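Local coordinates for protein Non-ribosomal peptide synthetase (Streptomyces halstedii, PDB 3WV4) that is a non-ribosomal peptide synthetase whose modelled part carries an AMP-binding domain of the ANL superfamily, at residues R359-L365 against D432-Y438; L76-S80 against V109-G114. All coordinates share one frame; numbering follows the deposited sequence.

Contact 1: R359-L365 against D432-Y438; sequences RPDSVGL and DEDGFLY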
# COMPACT_ATOMS: atom_id res chain seq x y z
N ARG A 359 25.82 6.40 6.13
CA ARG A 359 25.94 5.36 5.13
C ARG A 359 25.15 5.74 3.89
O ARG A 359 24.22 5.04 3.50
CB ARG A 359 25.48 4.05 5.72
CG ARG A 359 26.27 3.65 6.94
CD ARG A 359 25.55 2.52 7.62
NE ARG A 359 26.39 1.86 8.58
CZ ARG A 359 26.45 2.19 9.86
NH1 ARG A 359 25.70 3.20 10.34
NH2 ARG A 359 27.26 1.50 10.67
N PRO A 360 25.49 6.88 3.28
CA PRO A 360 24.79 7.32 2.04
C PRO A 360 24.45 6.26 0.99
O PRO A 360 23.43 6.36 0.37
CB PRO A 360 25.74 8.38 1.44
CG PRO A 360 27.06 8.20 2.15
CD PRO A 360 26.70 7.66 3.54
N ASP A 361 25.25 5.24 0.81
CA ASP A 361 24.95 4.24 -0.25
C ASP A 361 24.02 3.11 0.12
O ASP A 361 23.77 2.21 -0.73
CB ASP A 361 26.26 3.59 -0.73
CG ASP A 361 27.10 4.55 -1.54
OD1 ASP A 361 26.50 5.43 -2.22
OD2 ASP A 361 28.34 4.41 -1.49
N SER A 362 23.61 3.08 1.40
CA SER A 362 22.79 2.00 1.89
C SER A 362 21.33 2.32 1.66
O SER A 362 20.92 3.47 1.70
CB SER A 362 23.08 1.74 3.42
OG SER A 362 22.21 0.76 3.94
N VAL A 363 20.54 1.27 1.52
CA VAL A 363 19.08 1.34 1.56
C VAL A 363 18.51 0.79 2.91
O VAL A 363 17.35 0.34 3.00
CB VAL A 363 18.43 0.57 0.39
CG1 VAL A 363 18.67 1.33 -0.91
CG2 VAL A 363 18.92 -0.87 0.29
N GLY A 364 19.36 0.76 3.91
CA GLY A 364 18.90 0.48 5.29
C GLY A 364 19.01 -0.93 5.76
O GLY A 364 19.75 -1.78 5.19
N LEU A 365 18.27 -1.20 6.83
CA LEU A 365 18.34 -2.49 7.54
C LEU A 365 17.11 -3.26 7.19
O LEU A 365 16.12 -2.66 6.86
CB LEU A 365 18.37 -2.23 9.03
CG LEU A 365 19.63 -1.56 9.54
CD1 LEU A 365 19.41 -1.00 10.93
CD2 LEU A 365 20.76 -2.58 9.55
N ASP A 432 26.98 -5.08 5.03
CA ASP A 432 28.19 -4.87 5.84
C ASP A 432 28.05 -5.68 7.09
O ASP A 432 27.05 -6.41 7.29
CB ASP A 432 28.54 -3.39 6.06
CG ASP A 432 27.42 -2.58 6.75
OD1 ASP A 432 26.64 -3.17 7.53
OD2 ASP A 432 27.38 -1.36 6.54
N GLU A 433 29.03 -5.56 7.97
CA GLU A 433 29.06 -6.35 9.21
C GLU A 433 27.79 -6.02 10.03
O GLU A 433 27.11 -6.90 10.64
CB GLU A 433 30.34 -6.00 10.00
CG GLU A 433 31.66 -6.05 9.19
CD GLU A 433 31.69 -5.11 7.96
OE1 GLU A 433 31.40 -3.89 8.10
OE2 GLU A 433 31.98 -5.61 6.84
N ASP A 434 27.45 -4.75 9.97
CA ASP A 434 26.35 -4.23 10.76
C ASP A 434 24.98 -4.76 10.26
O ASP A 434 23.98 -4.76 10.99
CB ASP A 434 26.49 -2.70 10.82
CG ASP A 434 27.53 -2.27 11.87
OD1 ASP A 434 27.53 -2.86 12.99
OD2 ASP A 434 28.34 -1.34 11.65
N GLY A 435 24.93 -5.27 9.02
CA GLY A 435 23.67 -5.81 8.46
C GLY A 435 22.94 -4.80 7.58
O GLY A 435 21.81 -5.03 7.19
N PHE A 436 23.61 -3.69 7.26
CA PHE A 436 23.04 -2.73 6.34
C PHE A 436 23.11 -3.23 4.89
O PHE A 436 24.08 -3.90 4.47
CB PHE A 436 23.79 -1.43 6.42
CG PHE A 436 23.47 -0.64 7.66
CD1 PHE A 436 22.46 0.30 7.64
CD2 PHE A 436 24.23 -0.78 8.80
CE1 PHE A 436 22.16 1.03 8.78
CE2 PHE A 436 23.93 -0.07 9.94
CZ PHE A 436 22.89 0.87 9.93
N LEU A 437 22.12 -2.86 4.12
CA LEU A 437 22.05 -3.32 2.73
C LEU A 437 22.56 -2.28 1.76
O LEU A 437 22.35 -1.08 1.94
CB LEU A 437 20.63 -3.73 2.39
CG LEU A 437 20.33 -4.20 0.95
CD1 LEU A 437 21.12 -5.44 0.54
CD2 LEU A 437 18.85 -4.44 0.84
N TYR A 438 23.28 -2.78 0.75
CA TYR A 438 23.83 -1.96 -0.33
C TYR A 438 23.58 -2.64 -1.67
O TYR A 438 23.57 -3.88 -1.77
CB TYR A 438 25.34 -1.81 -0.15
CG TYR A 438 25.75 -1.13 1.13
CD1 TYR A 438 25.99 0.23 1.17
CD2 TYR A 438 25.91 -1.87 2.31
CE1 TYR A 438 26.37 0.85 2.32
CE2 TYR A 438 26.28 -1.25 3.48
CZ TYR A 438 26.48 0.12 3.46
OH TYR A 438 26.87 0.70 4.59
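Arg359 lays its guanidinium flat on the ring of Phe436, the two planes 9° apart and their centres 4.0 Å apart. Its CG stands anti to the carbonyl carbon (chi1 -59°) and the extended chain carries CD over the middle of the ring. The opposite face of Phe436 receives Leu365, whose CD2 sits almost on the ring normal, 3.7 Å from the centroid. A further CH-pi contact brings CB of Ser362 over a face of the Tyr438 ring, offset toward the rim.

Charge lies at the guanidinium edge. NH2 of Arg359 makes a salt bridge to OD2 of Asp434 at 3.2 Å, although as a hydrogen bond it is weak and the guanidinium and carboxylate planes are nearly perpendicular; the bridge from NE to OD2 of Asp432 is long, 3.9 Å. Asp432 is held by Tyr438 OH and, through OD1, by the backbone N of Phe436.

Hydrogen bonds to the backbone fasten the rest. Leu437 O accepts Ser362 OG at 2.7 Å and Val363 N at 3.0 Å, from opposite faces of its plane, while Leu437 N donates to Gly364 O at 2.8 Å. Ser362 OG also accepts from Gly364 N, an ST turn. Strand 362-366 lies between strands 349-350 and 437-439 in the mixed sheet. The ring is thus clamped between cation and aliphatic branch; stacking holds the guanidinium flat, and the carboxylates probably favour its position electrostatically.

Contact 2: L76-S80 against V109-G114; sequences LLNHS and VAVFYG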
# COMPACT_ATOMS: atom_id res chain seq x y z
N LEU A 76 -15.82 5.56 8.83
CA LEU A 76 -15.16 4.61 7.91
C LEU A 76 -15.64 3.21 8.16
O LEU A 76 -15.86 2.43 7.24
CB LEU A 76 -13.63 4.70 8.06
CG LEU A 76 -12.87 3.65 7.29
CD1 LEU A 76 -13.21 3.70 5.82
CD2 LEU A 76 -11.36 3.87 7.51
N LEU A 77 -15.76 2.85 9.43
CA LEU A 77 -16.20 1.50 9.78
C LEU A 77 -17.64 1.29 9.35
O LEU A 77 -17.95 0.28 8.78
CB LEU A 77 -16.04 1.25 11.30
CG LEU A 77 -16.60 -0.03 11.84
CD1 LEU A 77 -15.78 -1.22 11.39
CD2 LEU A 77 -16.63 0.03 13.37
N ASN A 78 -18.50 2.27 9.61
CA ASN A 78 -19.90 2.17 9.19
C ASN A 78 -20.02 1.88 7.69
O ASN A 78 -20.67 0.91 7.30
CB ASN A 78 -20.66 3.48 9.51
CG ASN A 78 -20.89 3.67 11.01
OD1 ASN A 78 -20.77 2.75 11.79
ND2 ASN A 78 -21.19 4.92 11.41
N HIS A 79 -19.36 2.70 6.88
CA HIS A 79 -19.41 2.55 5.43
C HIS A 79 -18.77 1.26 4.98
O HIS A 79 -19.29 0.61 4.05
CB HIS A 79 -18.74 3.73 4.77
CG HIS A 79 -19.51 5.00 4.89
ND1 HIS A 79 -20.41 5.40 3.93
CD2 HIS A 79 -19.53 5.97 5.84
CE1 HIS A 79 -20.94 6.57 4.27
NE2 HIS A 79 -20.44 6.92 5.43
N SER A 80 -17.71 0.82 5.66
CA SER A 80 -17.08 -0.47 5.34
C SER A 80 -18.04 -1.64 5.59
O SER A 80 -18.25 -2.49 4.73
CB SER A 80 -15.76 -0.63 6.14
OG SER A 80 -14.76 0.28 5.70
N VAL A 109 -11.54 3.19 0.10
CA VAL A 109 -10.99 2.61 1.34
C VAL A 109 -12.07 1.75 2.02
O VAL A 109 -11.77 0.70 2.64
CB VAL A 109 -10.51 3.73 2.26
CG1 VAL A 109 -9.90 3.17 3.55
CG2 VAL A 109 -9.46 4.58 1.56
N ALA A 110 -13.32 2.19 1.88
CA ALA A 110 -14.48 1.45 2.34
C ALA A 110 -14.69 0.18 1.54
O ALA A 110 -15.03 -0.87 2.12
CB ALA A 110 -15.73 2.33 2.31
N VAL A 111 -14.45 0.26 0.22
CA VAL A 111 -14.51 -0.93 -0.63
C VAL A 111 -13.44 -1.93 -0.19
O VAL A 111 -13.70 -3.11 0.02
CB VAL A 111 -14.35 -0.57 -2.11
CG1 VAL A 111 -14.24 -1.82 -2.94
CG2 VAL A 111 -15.53 0.25 -2.58
N PHE A 112 -12.24 -1.44 0.02
CA PHE A 112 -11.14 -2.27 0.48
C PHE A 112 -11.49 -2.98 1.79
O PHE A 112 -11.47 -4.20 1.91
CB PHE A 112 -9.90 -1.38 0.60
CG PHE A 112 -8.75 -2.06 1.21
CD1 PHE A 112 -8.35 -3.28 0.75
CD2 PHE A 112 -8.11 -1.52 2.31
CE1 PHE A 112 -7.26 -3.93 1.33
CE2 PHE A 112 -7.06 -2.18 2.92
CZ PHE A 112 -6.63 -3.37 2.42
N TYR A 113 -11.84 -2.21 2.80
CA TYR A 113 -12.09 -2.81 4.11
C TYR A 113 -13.33 -3.69 4.13
O TYR A 113 -13.31 -4.78 4.77
CB TYR A 113 -12.17 -1.76 5.18
CG TYR A 113 -10.80 -1.27 5.67
CD1 TYR A 113 -9.82 -2.17 6.14
CD2 TYR A 113 -10.48 0.07 5.67
CE1 TYR A 113 -8.57 -1.74 6.55
CE2 TYR A 113 -9.23 0.50 6.08
CZ TYR A 113 -8.29 -0.42 6.53
OH TYR A 113 -7.09 0.01 6.99
N GLY A 114 -14.39 -3.26 3.44
CA GLY A 114 -15.64 -4.03 3.46
C GLY A 114 -15.40 -5.37 2.80
O GLY A 114 -15.95 -6.41 3.23
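Ser80 is the knob of this helix pair: its side chain enters a hole formed by Val109, Ala110, Tyr113 and Gly114. The hydroxyl end goes in beside the backbone of helix 106-116, with OG 3.3 Å from CB of Tyr113 and 3.6 Å from CA of Ala110. Its chi1 of -69° turns OG back along its own helix, where it donates to Leu76 O at 2.9 Å, which gives the buried hydroxyl's proton a partner within helix 73-89. Ser80 N reaches that carbonyl from the other face of its plane. With no side chain at Gly114 the backbones can come close, its CA lying 3.3 Å from Ser80 O. Ser84 OG is hydrogen-bonded to Gly114 O across the crossing and to Ser80 O in its own helix, two carbonyls that must share its single proton.

Packing is looser toward the ends of the contact. Leu76 reaches across with CD1, 4.0 Å from CG1 of Val109, while CB of His79 meets only the methyl of Ala110 at 4.1 Å. Neither side opens to solvent: Leu51 of helix 47-57 covers Leu76, Ser80 and Tyr113, Trp71 stacks on His79, and Tyr113 OH bonds to Thr256. The axes of segments 76-80 and 109-114, 8.5 Å apart, cross at -64° around this single knob, within the helices packed beside the beta sheets of the AMP-binding (ANL) fold.

Overall arrangement
The two contacts belong to different parts of the fold and share no secondary-structure element: their centres lie 39 Å apart, on opposite sides of the chain's centre, and their nearest atoms are about 23 Å apart. Contact 2 is wholly buried, a helix-helix junction in which small residues permit close approach and polar groups are met within the helices or by neighbours. Contact 1 is partly buried, with the carboxylate of Asp434 on the exposed side, and joins a strand and turn to a loop and strand from much later in the chain. Contact 1 adds charge, stacking and backbone bonds to its packing, whereas contact 2 relies on packing, with no hydrogen bond between its two ranges.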